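Long-range contacts in Lmo1499 protein (Listeria monocytogenes, PDB 4IIW), which probably acts as an endolytic lytic transglycosylase of the MltG family that cuts nascent peptidoglycan strands and ends their elongation: residues B[110-115]-B[177-183]; B[119-123]-B[138-143]; B[204-208]-B[302-306]; B[223-228]-B[292-298]; B[244-249]-B[314-319]. All coordinates share one frame; numbering follows the deposited sequence.

Interaction 1 of 5, residues B[110-115]-B[177-183]; sequences KLVIPE and YPATYTF. With SO4 (sulfate ion), chain O.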
# COMPACT_ATOMS: atom_id res chain seq x y z
N LYS B 110 -9.03 -20.41 35.98
CA LYS B 110 -9.11 -21.69 36.71
C LYS B 110 -8.97 -22.89 35.77
O LYS B 110 -9.15 -22.77 34.56
CB LYS B 110 -10.45 -21.78 37.46
CG LYS B 110 -10.67 -20.63 38.46
CD LYS B 110 -12.08 -20.64 39.02
CE LYS B 110 -12.30 -19.51 40.01
NZ LYS B 110 -13.70 -19.54 40.55
N LEU B 111 -8.65 -24.05 36.34
CA LEU B 111 -8.51 -25.30 35.59
C LEU B 111 -9.81 -26.10 35.67
O LEU B 111 -10.08 -26.70 36.70
CB LEU B 111 -7.36 -26.10 36.14
CG LEU B 111 -7.03 -27.42 35.46
CD1 LEU B 111 -6.94 -27.29 33.93
CD2 LEU B 111 -5.71 -27.94 36.05
N VAL B 112 -10.60 -26.09 34.60
CA VAL B 112 -11.87 -26.81 34.57
C VAL B 112 -11.73 -28.14 33.85
O VAL B 112 -11.25 -28.19 32.73
CB VAL B 112 -12.97 -25.98 33.88
CG1 VAL B 112 -14.32 -26.69 33.97
CG2 VAL B 112 -13.05 -24.57 34.48
N ILE B 113 -12.15 -29.23 34.49
CA ILE B 113 -12.08 -30.56 33.88
C ILE B 113 -13.50 -31.14 33.79
O ILE B 113 -14.09 -31.53 34.79
CB ILE B 113 -11.18 -31.53 34.70
CG1 ILE B 113 -9.76 -30.97 34.84
CG2 ILE B 113 -11.15 -32.88 34.04
CD1 ILE B 113 -9.03 -30.77 33.52
N PRO B 114 -14.06 -31.18 32.58
CA PRO B 114 -15.40 -31.71 32.44
C PRO B 114 -15.50 -33.24 32.43
O PRO B 114 -14.49 -33.94 32.33
CB PRO B 114 -15.85 -31.17 31.07
CG PRO B 114 -14.73 -30.30 30.54
CD PRO B 114 -13.50 -30.73 31.30
N GLU B 115 -16.73 -33.71 32.54
CA GLU B 115 -17.05 -35.13 32.46
C GLU B 115 -16.83 -35.66 31.04
O GLU B 115 -16.92 -34.92 30.07
CB GLU B 115 -18.52 -35.32 32.77
CG GLU B 115 -18.96 -34.80 34.09
CD GLU B 115 -20.47 -34.74 34.20
OE1 GLU B 115 -21.17 -35.17 33.25
OE2 GLU B 115 -20.97 -34.27 35.25
N TYR B 177 -10.85 -36.75 38.70
CA TYR B 177 -12.24 -36.30 38.83
C TYR B 177 -12.55 -35.01 38.07
O TYR B 177 -11.71 -34.10 38.01
CB TYR B 177 -12.56 -36.11 40.33
CG TYR B 177 -14.03 -36.03 40.67
CD1 TYR B 177 -14.81 -37.19 40.73
CD2 TYR B 177 -14.65 -34.81 40.98
CE1 TYR B 177 -16.17 -37.14 41.04
CE2 TYR B 177 -16.02 -34.76 41.31
CZ TYR B 177 -16.77 -35.93 41.34
OH TYR B 177 -18.10 -35.89 41.64
N PRO B 178 -13.76 -34.93 37.48
CA PRO B 178 -14.16 -33.71 36.82
C PRO B 178 -14.68 -32.68 37.84
O PRO B 178 -15.62 -32.94 38.57
CB PRO B 178 -15.28 -34.16 35.88
CG PRO B 178 -15.81 -35.39 36.44
CD PRO B 178 -14.77 -35.99 37.34
N ALA B 179 -14.03 -31.53 37.88
CA ALA B 179 -14.36 -30.44 38.79
C ALA B 179 -13.52 -29.23 38.37
O ALA B 179 -12.83 -29.26 37.35
CB ALA B 179 -14.05 -30.82 40.23
N THR B 180 -13.61 -28.16 39.14
CA THR B 180 -12.84 -26.96 38.89
C THR B 180 -11.78 -26.93 39.94
O THR B 180 -12.08 -27.10 41.10
CB THR B 180 -13.70 -25.70 38.99
OG1 THR B 180 -14.66 -25.73 37.93
CG2 THR B 180 -12.86 -24.44 38.83
N TYR B 181 -10.53 -26.75 39.54
CA TYR B 181 -9.41 -26.73 40.48
C TYR B 181 -8.67 -25.42 40.34
O TYR B 181 -8.71 -24.82 39.27
CB TYR B 181 -8.44 -27.86 40.14
CG TYR B 181 -9.07 -29.22 40.10
CD1 TYR B 181 -9.69 -29.70 38.94
CD2 TYR B 181 -9.05 -30.06 41.22
CE1 TYR B 181 -10.28 -30.95 38.91
CE2 TYR B 181 -9.63 -31.31 41.20
CZ TYR B 181 -10.24 -31.75 40.05
OH TYR B 181 -10.81 -33.01 40.03
N THR B 182 -8.01 -24.98 41.41
CA THR B 182 -7.18 -23.76 41.39
C THR B 182 -5.94 -24.03 42.25
O THR B 182 -6.00 -24.83 43.18
CB THR B 182 -7.91 -22.52 41.93
OG1 THR B 182 -8.12 -22.67 43.32
CG2 THR B 182 -9.26 -22.35 41.25
N PHE B 183 -4.84 -23.35 41.95
CA PHE B 183 -3.59 -23.59 42.65
C PHE B 183 -2.94 -22.31 43.11
O PHE B 183 -2.80 -21.37 42.32
CB PHE B 183 -2.65 -24.39 41.74
CG PHE B 183 -3.23 -25.70 41.32
CD1 PHE B 183 -3.02 -26.83 42.07
CD2 PHE B 183 -4.07 -25.77 40.23
CE1 PHE B 183 -3.60 -28.03 41.72
CE2 PHE B 183 -4.65 -26.98 39.86
CZ PHE B 183 -4.41 -28.11 40.62
S SO4 O . -16.64 -28.10 41.41
O1 SO4 O . -16.49 -28.51 42.81
O2 SO4 O . -15.32 -27.95 40.83
O3 SO4 O . -17.40 -29.11 40.68
O4 SO4 O . -17.36 -26.83 41.35
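Leu111 and Tyr181 form the antiparallel hydrogen-bonded pair of a small two-stranded sheet, and Val112 with Thr180 is the non-hydrogen-bonded pair beside it. Leu111 N donates to Tyr181 O at 3.0 Å, and Tyr181 N returns a bond to Leu111 O at 2.9 Å. A third backbone bond runs from Ile113 N to Ala179 O, also 2.9 Å. One face of the ribbon carries Leu111 and Tyr181, and both lean on helix 190-204. Beside this pair, Leu111 CD2 meets Phe183 CE2 at 4.1 Å. Ile113 crosses the Tyr181 side chain at about a right angle, with CG1 4.1 Å from Tyr181 CE1. Ile113 also touches Ile122 of helix 119-129. The other face carries Val112 and Thr180. Thr180 OG1 lies anti to the carbonyl carbon (chi1 -65°), and this sets CG2 on the Lys110 side, 3.8 Å from Lys110 CB. Val112 packs on Lys327 of the second subunit, whose NZ also makes a weak hydrogen bond with Thr180 OG1. A sulfate, probably from the crystallisation liquor, sits near Thr180 N, but its modelled bond is too short to be trusted. Past the strand ends, Lys110 runs alongside Thr182, with Lys110 CG 3.6 Å from Thr182 CG2.

Interaction 2 of 5, residues B[119-123]-B[138-143]; sequences LDQIA and VLKTMD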
# COMPACT_ATOMS: atom_id res chain seq x y z
N LEU B 119 -7.56 -38.83 29.63
CA LEU B 119 -6.33 -38.21 30.15
C LEU B 119 -5.69 -37.29 29.10
O LEU B 119 -5.10 -36.28 29.44
CB LEU B 119 -5.30 -39.27 30.59
CG LEU B 119 -5.67 -40.28 31.68
CD1 LEU B 119 -4.48 -41.21 31.93
CD2 LEU B 119 -6.10 -39.61 32.98
N ASP B 120 -5.83 -37.61 27.82
CA ASP B 120 -5.22 -36.77 26.78
C ASP B 120 -5.84 -35.36 26.80
O ASP B 120 -5.13 -34.36 26.73
CB ASP B 120 -5.38 -37.39 25.38
CG ASP B 120 -4.24 -37.01 24.45
OD1 ASP B 120 -3.15 -37.61 24.61
OD2 ASP B 120 -4.43 -36.14 23.56
N GLN B 121 -7.16 -35.31 26.93
CA GLN B 121 -7.91 -34.05 26.95
C GLN B 121 -7.63 -33.27 28.23
O GLN B 121 -7.57 -32.03 28.22
CB GLN B 121 -9.41 -34.32 26.77
CG GLN B 121 -9.76 -34.93 25.42
CD GLN B 121 -11.20 -35.43 25.32
OE1 GLN B 121 -11.73 -36.05 26.23
NE2 GLN B 121 -11.81 -35.19 24.17
N ILE B 122 -7.47 -33.99 29.34
CA ILE B 122 -7.15 -33.36 30.61
C ILE B 122 -5.78 -32.74 30.45
O ILE B 122 -5.53 -31.64 30.95
CB ILE B 122 -7.18 -34.38 31.78
CG1 ILE B 122 -8.61 -34.89 31.99
CG2 ILE B 122 -6.68 -33.74 33.10
CD1 ILE B 122 -8.73 -36.04 33.00
N ALA B 123 -4.89 -33.42 29.73
CA ALA B 123 -3.54 -32.90 29.52
C ALA B 123 -3.56 -31.54 28.81
O ALA B 123 -2.74 -30.66 29.12
CB ALA B 123 -2.70 -33.90 28.76
N VAL B 138 3.43 -34.00 30.69
CA VAL B 138 2.24 -34.22 31.47
C VAL B 138 1.71 -35.61 31.19
O VAL B 138 1.26 -36.29 32.10
CB VAL B 138 1.14 -33.18 31.14
CG1 VAL B 138 -0.18 -33.51 31.84
CG2 VAL B 138 1.63 -31.78 31.49
N LEU B 139 1.76 -36.05 29.93
CA LEU B 139 1.33 -37.41 29.59
C LEU B 139 2.28 -38.43 30.21
O LEU B 139 1.85 -39.46 30.72
CB LEU B 139 1.23 -37.62 28.08
CG LEU B 139 0.00 -37.06 27.36
CD1 LEU B 139 0.09 -37.42 25.89
CD2 LEU B 139 -1.33 -37.59 27.95
N LYS B 140 3.57 -38.15 30.15
CA LYS B 140 4.54 -39.05 30.75
C LYS B 140 4.33 -39.17 32.26
O LYS B 140 4.38 -40.26 32.80
CB LYS B 140 5.96 -38.57 30.47
CG LYS B 140 7.00 -39.53 31.03
CD LYS B 140 8.42 -39.13 30.63
CE LYS B 140 9.41 -40.19 31.13
NZ LYS B 140 10.81 -39.85 30.80
N THR B 141 4.09 -38.05 32.94
CA THR B 141 3.89 -38.09 34.37
C THR B 141 2.68 -38.96 34.69
O THR B 141 2.72 -39.80 35.57
CB THR B 141 3.66 -36.67 34.98
OG1 THR B 141 4.84 -35.87 34.84
CG2 THR B 141 3.35 -36.79 36.45
N MSE B 142 1.60 -38.75 33.95
CA MSE B 142 0.39 -39.53 34.14
C MSE B 142 0.67 -41.01 34.16
O MSE B 142 0.18 -41.71 35.04
CB MSE B 142 -0.65 -39.19 33.04
CG MSE B 142 -1.38 -37.86 33.28
SE MSE B 142 -2.38 -37.14 31.77
CE MSE B 142 -3.33 -35.72 32.72
N ASP B 143 1.46 -41.48 33.20
CA ASP B 143 1.77 -42.91 33.05
C ASP B 143 3.10 -43.33 33.70
O ASP B 143 3.50 -44.49 33.56
CB ASP B 143 1.76 -43.32 31.55
CG ASP B 143 0.33 -43.35 30.93
OD1 ASP B 143 -0.60 -42.72 31.47
OD2 ASP B 143 0.14 -44.02 29.88
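The carboxylates of Asp120 and Asp143 are the flat groups here, and each has OD1 next to a leucine side chain of the facing helix. Asp120 OD1 lies 3.5 Å from Leu139 CD1, with CD2 of the same leucine a little farther off. Asp143 OD1 is more distant, 4.2 Å from Leu119 CD1. The other oxygens look to different partners. Asp120 OD2 forms a salt bridge with Lys135, and Asp143 OD2 is hydrogen-bonded to His170 ND1. Both acids lie along one margin of the apolar seam between two consecutive helices, 119-129 and 135-143. Their short segments run at 135° to each other, with axes 10.1 Å apart. Selenomethionine Met142 fills much of the seam. Its chain is extended beyond CG (chi2 166°), which carries SE and CE across to the first helix. There SE meets Leu119 CB at 3.8 Å, and CE reaches Ile122 CG2 at 3.9 Å. Ala123 is the small residue of the seam. Its CB is met by Val138 CG1 and by Leu139 CD2, each at 4.0 Å. Helix 190-204 adds to the core, since Ile122 touches Met197 and Met142 touches Ile194. No hydrogen bond joins the two segments. The helices are held here by van der Waals contact, and the acids at the margin have polar partners outside the seam.

Interaction 3 of 5, residues B[204-208]-B[302-306]; sequences NIAKY and DSSME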
# COMPACT_ATOMS: atom_id res chain seq x y z
N ASN B 204 -14.83 -37.79 46.59
CA ASN B 204 -16.18 -37.73 46.04
C ASN B 204 -16.88 -39.04 45.80
O ASN B 204 -18.06 -39.04 45.47
CB ASN B 204 -16.17 -36.85 44.78
CG ASN B 204 -15.90 -35.38 45.13
OD1 ASN B 204 -16.59 -34.79 45.96
ND2 ASN B 204 -14.91 -34.78 44.49
N ILE B 205 -16.17 -40.15 45.95
CA ILE B 205 -16.81 -41.44 45.83
C ILE B 205 -17.06 -42.02 47.22
O ILE B 205 -17.61 -43.13 47.35
CB ILE B 205 -16.01 -42.44 44.98
CG1 ILE B 205 -14.69 -42.82 45.66
CG2 ILE B 205 -15.77 -41.89 43.59
CD1 ILE B 205 -13.92 -43.84 44.89
N ALA B 206 -16.65 -41.29 48.25
CA ALA B 206 -16.84 -41.73 49.64
C ALA B 206 -18.29 -42.12 49.92
O ALA B 206 -18.55 -43.06 50.66
CB ALA B 206 -16.40 -40.64 50.61
N LYS B 207 -19.23 -41.41 49.31
CA LYS B 207 -20.65 -41.68 49.49
C LYS B 207 -21.12 -43.01 48.87
O LYS B 207 -22.15 -43.55 49.28
CB LYS B 207 -21.50 -40.52 48.95
CG LYS B 207 -21.23 -40.18 47.49
CD LYS B 207 -22.04 -38.97 47.05
CE LYS B 207 -21.59 -38.48 45.68
NZ LYS B 207 -22.35 -37.28 45.24
N TYR B 208 -20.36 -43.54 47.91
CA TYR B 208 -20.74 -44.79 47.27
C TYR B 208 -20.09 -46.01 47.92
O TYR B 208 -20.44 -47.15 47.58
CB TYR B 208 -20.35 -44.79 45.79
CG TYR B 208 -20.92 -43.64 45.00
CD1 TYR B 208 -22.28 -43.53 44.79
CD2 TYR B 208 -20.08 -42.68 44.44
CE1 TYR B 208 -22.80 -42.47 44.05
CE2 TYR B 208 -20.58 -41.63 43.71
CZ TYR B 208 -21.94 -41.53 43.51
OH TYR B 208 -22.44 -40.48 42.78
N ASP B 302 -21.57 -37.53 38.48
CA ASP B 302 -22.34 -38.28 39.47
C ASP B 302 -23.49 -39.03 38.83
O ASP B 302 -23.81 -40.15 39.22
CB ASP B 302 -22.87 -37.36 40.56
CG ASP B 302 -21.80 -36.98 41.54
OD1 ASP B 302 -21.26 -37.89 42.21
OD2 ASP B 302 -21.50 -35.76 41.66
N SER B 303 -24.10 -38.40 37.84
CA SER B 303 -25.20 -39.02 37.14
C SER B 303 -24.82 -40.44 36.69
O SER B 303 -25.52 -41.41 37.00
CB SER B 303 -25.60 -38.16 35.95
OG SER B 303 -26.75 -38.71 35.34
N SER B 304 -23.72 -40.56 35.97
CA SER B 304 -23.26 -41.86 35.50
C SER B 304 -22.87 -42.79 36.63
O SER B 304 -23.14 -44.00 36.57
CB SER B 304 -22.09 -41.70 34.55
OG SER B 304 -22.55 -41.14 33.33
N MSE B 305 -22.24 -42.26 37.67
CA MSE B 305 -21.86 -43.10 38.79
C MSE B 305 -23.09 -43.72 39.46
O MSE B 305 -23.08 -44.91 39.74
CB MSE B 305 -20.98 -42.33 39.77
CG MSE B 305 -19.58 -42.13 39.24
SE MSE B 305 -18.48 -41.08 40.43
CE MSE B 305 -16.88 -40.96 39.32
N GLU B 306 -24.14 -42.92 39.70
CA GLU B 306 -25.39 -43.46 40.24
C GLU B 306 -25.95 -44.56 39.36
O GLU B 306 -26.43 -45.57 39.85
CB GLU B 306 -26.50 -42.41 40.39
CG GLU B 306 -26.84 -41.98 41.81
CD GLU B 306 -28.28 -41.44 41.90
OE1 GLU B 306 -28.87 -41.42 43.01
OE2 GLU B 306 -28.85 -41.06 40.84
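Asp302 OD1 is gripped by two groups, the Tyr208 hydroxyl and the Lys207 ammonium. Tyr208 OH donates to Asp302 OD1 at 2.9 Å. It meets that oxygen on its anti side, 19° out of the carboxylate plane, and ring and carboxylate planes are 45° apart. Lys207 NZ adds a salt bridge to the same Asp302 OD1, but its hydrogen bond, at 3.3 Å, is weak. The lysine side chain comes across that of Asp302 at about a right angle. Its CG sits between the backbone N and the carbonyl carbon (chi1 56°), and from there the chain is extended out to NZ. Lys207 CG also lies over the centre of one face of the Tyr208 ring. The contact ties the loop between helices 190-204 and 209-215 to the first turn of helix 302-309. Asp302 is at the N-terminal end of that helix, so the helix end would probably help to stabilise its negative charge. One turn on, selenomethionine Met305 makes a Met-aromatic contact. Its SE is 5.1 Å from the centroid of the Tyr208 ring, in an oblique position. Met305 CB packs 3.9 Å from Tyr208 CZ, and Ile205 CG2 approaches Met305 SE at 4.2 Å. The Phe222 ring of helix 219-232 meets Tyr208, and Met305 touches Phe222 as well.

Interaction 4 of 5, residues B[223-228]-B[292-298]; sequences LTMSSI and LPPGPIS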
# COMPACT_ATOMS: atom_id res chain seq x y z
N LEU B 223 -15.75 -47.54 38.14
CA LEU B 223 -15.41 -46.43 37.27
C LEU B 223 -15.43 -46.83 35.81
O LEU B 223 -15.65 -45.99 34.93
CB LEU B 223 -14.07 -45.80 37.65
CG LEU B 223 -14.07 -45.19 39.06
CD1 LEU B 223 -12.68 -44.72 39.44
CD2 LEU B 223 -15.06 -44.05 39.11
N THR B 224 -15.23 -48.12 35.53
CA THR B 224 -15.27 -48.59 34.15
C THR B 224 -16.71 -48.48 33.62
O THR B 224 -16.95 -47.87 32.54
CB THR B 224 -14.75 -50.02 34.05
OG1 THR B 224 -13.38 -50.04 34.45
CG2 THR B 224 -14.87 -50.52 32.62
N MSE B 225 -17.67 -49.04 34.36
CA MSE B 225 -19.08 -48.92 33.97
C MSE B 225 -19.50 -47.51 33.85
O MSE B 225 -20.17 -47.14 32.90
CB MSE B 225 -20.05 -49.55 34.97
CG MSE B 225 -20.69 -50.77 34.48
SE MSE B 225 -21.84 -50.49 32.92
CE MSE B 225 -22.20 -52.39 32.79
N SER B 226 -19.15 -46.73 34.85
CA SER B 226 -19.53 -45.33 34.84
C SER B 226 -19.10 -44.68 33.54
O SER B 226 -19.89 -44.00 32.93
CB SER B 226 -18.93 -44.60 36.04
OG SER B 226 -19.46 -45.12 37.24
N SER B 227 -17.87 -44.96 33.10
CA SER B 227 -17.34 -44.32 31.88
C SER B 227 -18.05 -44.73 30.59
O SER B 227 -18.31 -43.87 29.73
CB SER B 227 -15.84 -44.55 31.72
OG SER B 227 -15.57 -45.92 31.52
N ILE B 228 -18.34 -46.02 30.43
CA ILE B 228 -19.01 -46.45 29.21
C ILE B 228 -20.43 -45.88 29.21
O ILE B 228 -20.99 -45.61 28.13
CB ILE B 228 -18.97 -47.98 28.97
CG1 ILE B 228 -19.77 -48.75 30.00
CG2 ILE B 228 -17.54 -48.48 29.01
CD1 ILE B 228 -19.75 -50.26 29.73
N LEU B 292 -16.39 -56.09 30.46
CA LEU B 292 -16.06 -54.68 30.43
C LEU B 292 -14.65 -54.57 29.90
O LEU B 292 -13.90 -55.55 29.91
CB LEU B 292 -16.10 -54.09 31.84
CG LEU B 292 -17.44 -53.88 32.52
CD1 LEU B 292 -17.23 -53.37 33.94
CD2 LEU B 292 -18.27 -52.90 31.72
N PRO B 293 -14.26 -53.38 29.43
CA PRO B 293 -12.87 -53.21 29.03
C PRO B 293 -11.98 -53.29 30.28
O PRO B 293 -12.49 -53.25 31.40
CB PRO B 293 -12.82 -51.83 28.40
CG PRO B 293 -14.20 -51.25 28.51
CD PRO B 293 -15.05 -52.14 29.33
N PRO B 294 -10.65 -53.37 30.10
CA PRO B 294 -9.70 -53.49 31.22
C PRO B 294 -9.71 -52.32 32.22
O PRO B 294 -9.18 -52.46 33.32
CB PRO B 294 -8.33 -53.55 30.52
CG PRO B 294 -8.60 -53.80 29.09
CD PRO B 294 -9.97 -53.25 28.81
N GLY B 295 -10.24 -51.18 31.81
CA GLY B 295 -10.34 -50.01 32.66
C GLY B 295 -11.29 -49.00 32.03
O GLY B 295 -11.83 -49.23 30.94
N PRO B 296 -11.52 -47.88 32.71
CA PRO B 296 -12.39 -46.82 32.21
C PRO B 296 -11.83 -46.20 30.95
O PRO B 296 -10.62 -46.29 30.70
CB PRO B 296 -12.34 -45.78 33.34
CG PRO B 296 -11.98 -46.55 34.55
CD PRO B 296 -11.09 -47.63 34.10
N ILE B 297 -12.71 -45.55 30.18
CA ILE B 297 -12.31 -44.85 28.95
C ILE B 297 -12.42 -43.32 29.09
O ILE B 297 -12.23 -42.58 28.12
CB ILE B 297 -13.13 -45.31 27.74
CG1 ILE B 297 -14.62 -44.99 27.94
CG2 ILE B 297 -12.90 -46.79 27.51
CD1 ILE B 297 -15.47 -45.16 26.65
N SER B 298 -12.74 -42.86 30.30
CA SER B 298 -12.86 -41.44 30.59
C SER B 298 -13.26 -41.29 32.04
O SER B 298 -13.40 -42.29 32.73
CB SER B 298 -13.96 -40.80 29.72
OG SER B 298 -15.22 -41.26 30.14
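Thr224 lies against the proline-rich loop 292-298 along its whole side chain. CB faces the Gly295-Pro296 peptide, 4.1 Å from Gly295 C. OG1 sits 3.3 Å from Pro296 CD. It makes no bond to Pro296 N, which has no hydrogen, and is hydrogen-bonded instead to His220 O within its own helix, 219-232. Because OG1 is anti to the carbonyl carbon (chi1 -62°), the methyl CG2 is turned to Leu292 and Pro293. Thr224 CG2 meets Pro293 CD at 3.7 Å and Leu292 CB at 3.9 Å. Leu292 continues along the helix, its CD2 3.6 Å from Ile228 CD1. One turn from Thr224, Ser227 OG accepts from Ile297 N at 3.2 Å and donates to Thr224 O at 2.6 Å. The side chain of Ile228 is about 6 Å from that of Glu232, predicted to be important for catalysis. The loop thus flanks the helix that carries the probable active-site residue. A single hydrogen bond joins the two segments, and most of the remaining contact is apolar and buried.

Interaction 5 of 5, residues B[244-249]-B[314-319]; sequences SVFYNR and SDYLYF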
# COMPACT_ATOMS: atom_id res chain seq x y z
N SER B 244 -28.72 -50.50 32.67
CA SER B 244 -29.39 -51.79 32.73
C SER B 244 -29.12 -52.62 31.50
O SER B 244 -28.98 -53.84 31.59
CB SER B 244 -30.89 -51.65 32.93
OG SER B 244 -31.51 -51.17 31.76
N VAL B 245 -29.05 -51.98 30.33
CA VAL B 245 -28.75 -52.71 29.11
C VAL B 245 -27.41 -53.39 29.26
O VAL B 245 -27.29 -54.60 29.05
CB VAL B 245 -28.67 -51.80 27.89
CG1 VAL B 245 -28.01 -52.52 26.74
CG2 VAL B 245 -30.04 -51.30 27.50
N PHE B 246 -26.40 -52.63 29.65
CA PHE B 246 -25.08 -53.19 29.79
C PHE B 246 -25.05 -54.34 30.78
O PHE B 246 -24.52 -55.40 30.48
CB PHE B 246 -24.04 -52.14 30.14
CG PHE B 246 -23.77 -51.16 29.02
CD1 PHE B 246 -23.61 -51.59 27.71
CD2 PHE B 246 -23.59 -49.81 29.29
CE1 PHE B 246 -23.33 -50.69 26.69
CE2 PHE B 246 -23.30 -48.92 28.28
CZ PHE B 246 -23.18 -49.37 26.97
N TYR B 247 -25.64 -54.16 31.95
CA TYR B 247 -25.66 -55.26 32.90
C TYR B 247 -26.37 -56.48 32.29
O TYR B 247 -25.89 -57.61 32.39
CB TYR B 247 -26.25 -54.85 34.26
CG TYR B 247 -25.30 -54.00 35.09
CD1 TYR B 247 -24.12 -54.54 35.60
CD2 TYR B 247 -25.57 -52.66 35.37
CE1 TYR B 247 -23.23 -53.77 36.35
CE2 TYR B 247 -24.70 -51.88 36.14
CZ TYR B 247 -23.53 -52.45 36.62
OH TYR B 247 -22.65 -51.69 37.37
N ASN B 248 -27.49 -56.24 31.61
CA ASN B 248 -28.23 -57.34 30.99
C ASN B 248 -27.35 -58.10 30.03
O ASN B 248 -27.31 -59.33 30.06
CB ASN B 248 -29.48 -56.84 30.27
CG ASN B 248 -30.57 -56.38 31.23
OD1 ASN B 248 -30.47 -56.58 32.43
ND2 ASN B 248 -31.63 -55.80 30.68
N ARG B 249 -26.64 -57.37 29.18
CA ARG B 249 -25.75 -58.01 28.20
C ARG B 249 -24.66 -58.81 28.90
O ARG B 249 -24.32 -59.95 28.52
CB ARG B 249 -25.09 -56.98 27.28
CG ARG B 249 -26.07 -56.31 26.33
CD ARG B 249 -25.36 -55.66 25.16
NE ARG B 249 -26.30 -55.30 24.10
CZ ARG B 249 -25.97 -55.08 22.82
NH1 ARG B 249 -24.71 -55.21 22.41
NH2 ARG B 249 -26.91 -54.76 21.94
N SER B 314 -34.70 -54.09 34.09
CA SER B 314 -35.47 -54.15 32.85
C SER B 314 -35.00 -55.26 31.90
O SER B 314 -33.96 -55.89 32.11
CB SER B 314 -35.41 -52.82 32.11
OG SER B 314 -34.15 -52.64 31.51
N ASP B 315 -35.79 -55.48 30.84
CA ASP B 315 -35.51 -56.50 29.84
C ASP B 315 -34.88 -55.92 28.56
O ASP B 315 -34.85 -56.60 27.53
CB ASP B 315 -36.81 -57.22 29.48
CG ASP B 315 -37.44 -57.90 30.67
OD1 ASP B 315 -36.69 -58.48 31.48
OD2 ASP B 315 -38.68 -57.88 30.78
N TYR B 316 -34.37 -54.70 28.61
CA TYR B 316 -33.80 -54.09 27.41
C TYR B 316 -32.37 -54.57 27.18
O TYR B 316 -31.59 -54.69 28.11
CB TYR B 316 -33.89 -52.56 27.48
CG TYR B 316 -35.32 -52.04 27.65
CD1 TYR B 316 -36.24 -52.15 26.61
CD2 TYR B 316 -35.73 -51.45 28.84
CE1 TYR B 316 -37.55 -51.68 26.76
CE2 TYR B 316 -37.04 -50.98 28.99
CZ TYR B 316 -37.94 -51.10 27.95
OH TYR B 316 -39.23 -50.64 28.11
N LEU B 317 -32.06 -54.88 25.93
CA LEU B 317 -30.73 -55.36 25.54
C LEU B 317 -30.10 -54.52 24.42
O LEU B 317 -28.95 -54.76 24.05
CB LEU B 317 -30.83 -56.82 25.07
CG LEU B 317 -31.33 -57.86 26.09
CD1 LEU B 317 -31.47 -59.23 25.46
CD2 LEU B 317 -30.38 -57.92 27.27
N TYR B 318 -30.85 -53.56 23.88
CA TYR B 318 -30.35 -52.69 22.81
C TYR B 318 -30.78 -51.23 23.05
O TYR B 318 -31.77 -50.96 23.73
CB TYR B 318 -30.89 -53.14 21.45
CG TYR B 318 -30.58 -54.58 21.10
CD1 TYR B 318 -29.45 -54.92 20.35
CD2 TYR B 318 -31.44 -55.61 21.49
CE1 TYR B 318 -29.17 -56.24 20.03
CE2 TYR B 318 -31.18 -56.93 21.17
CZ TYR B 318 -30.04 -57.25 20.45
OH TYR B 318 -29.79 -58.56 20.14
N PHE B 319 -30.03 -50.29 22.48
CA PHE B 319 -30.41 -48.89 22.58
C PHE B 319 -29.85 -48.12 21.41
O PHE B 319 -28.79 -48.46 20.89
CB PHE B 319 -29.97 -48.26 23.92
CG PHE B 319 -28.48 -48.19 24.12
CD1 PHE B 319 -27.75 -47.10 23.67
CD2 PHE B 319 -27.80 -49.20 24.79
CE1 PHE B 319 -26.38 -47.01 23.88
CE2 PHE B 319 -26.44 -49.13 25.00
CZ PHE B 319 -25.72 -48.03 24.54
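Phe319 turns its ring edge toward the face of Phe246 in an offset edge-to-face pair, with planes at 85° and centroids 5.6 Å apart. Val245 CG1 also comes to the Phe319 edge, in the ring plane, 3.9 Å from CD2. Arg249 approaches side-on. Its NE and NH2 both donate to Leu317 O, at 2.7 and 2.9 Å, and that oxygen lies in the guanidinium plane. The Tyr318 ring stands nearly upright to this plane, at 81°. Arg249 NH1 is bonded to Arg255 O and Gln257 OE1, so bonds from several sides fix the rotation of the group. Asn248 ND2 donates twice, to Tyr316 O at 2.8 Å and to Ser314 O at 2.7 Å, the latter from above the carbonyl plane. Ser314 OG donates to Ser244 OG, which is also bonded to Met241 O one turn earlier in its helix. Together these bonds fasten the loop before strand 318-321 to helix 239-251. Strand 328-331 pairs with 318-321, and Phe319 also touches Glu232 of helix 219-232, predicted to be important for catalysis.

Overall arrangement
Interactions 1 and 2 come first along the chain, with 2 lying within the span of 1. They touch through Ile113 and Ile122, and strand 111-112 is followed directly by helix 119-129. Interactions 3, 4 and 5 follow. Interaction 4 lies within the span of 3, and 5 alternates with both. Tyr177 links interaction 1 to 3 by packing on Asn204 and Asp302. Helix 219-232 packs by Leu223 and Ser226 on Met305 of interaction 3, and by Met225 and Ile228 on Phe246 of interaction 5. The centres of 1 and 5 are about 33 Å apart. Interactions 4 and 5 both lie near Glu232, predicted to be important for catalysis, so they probably help to shape the active-site surroundings.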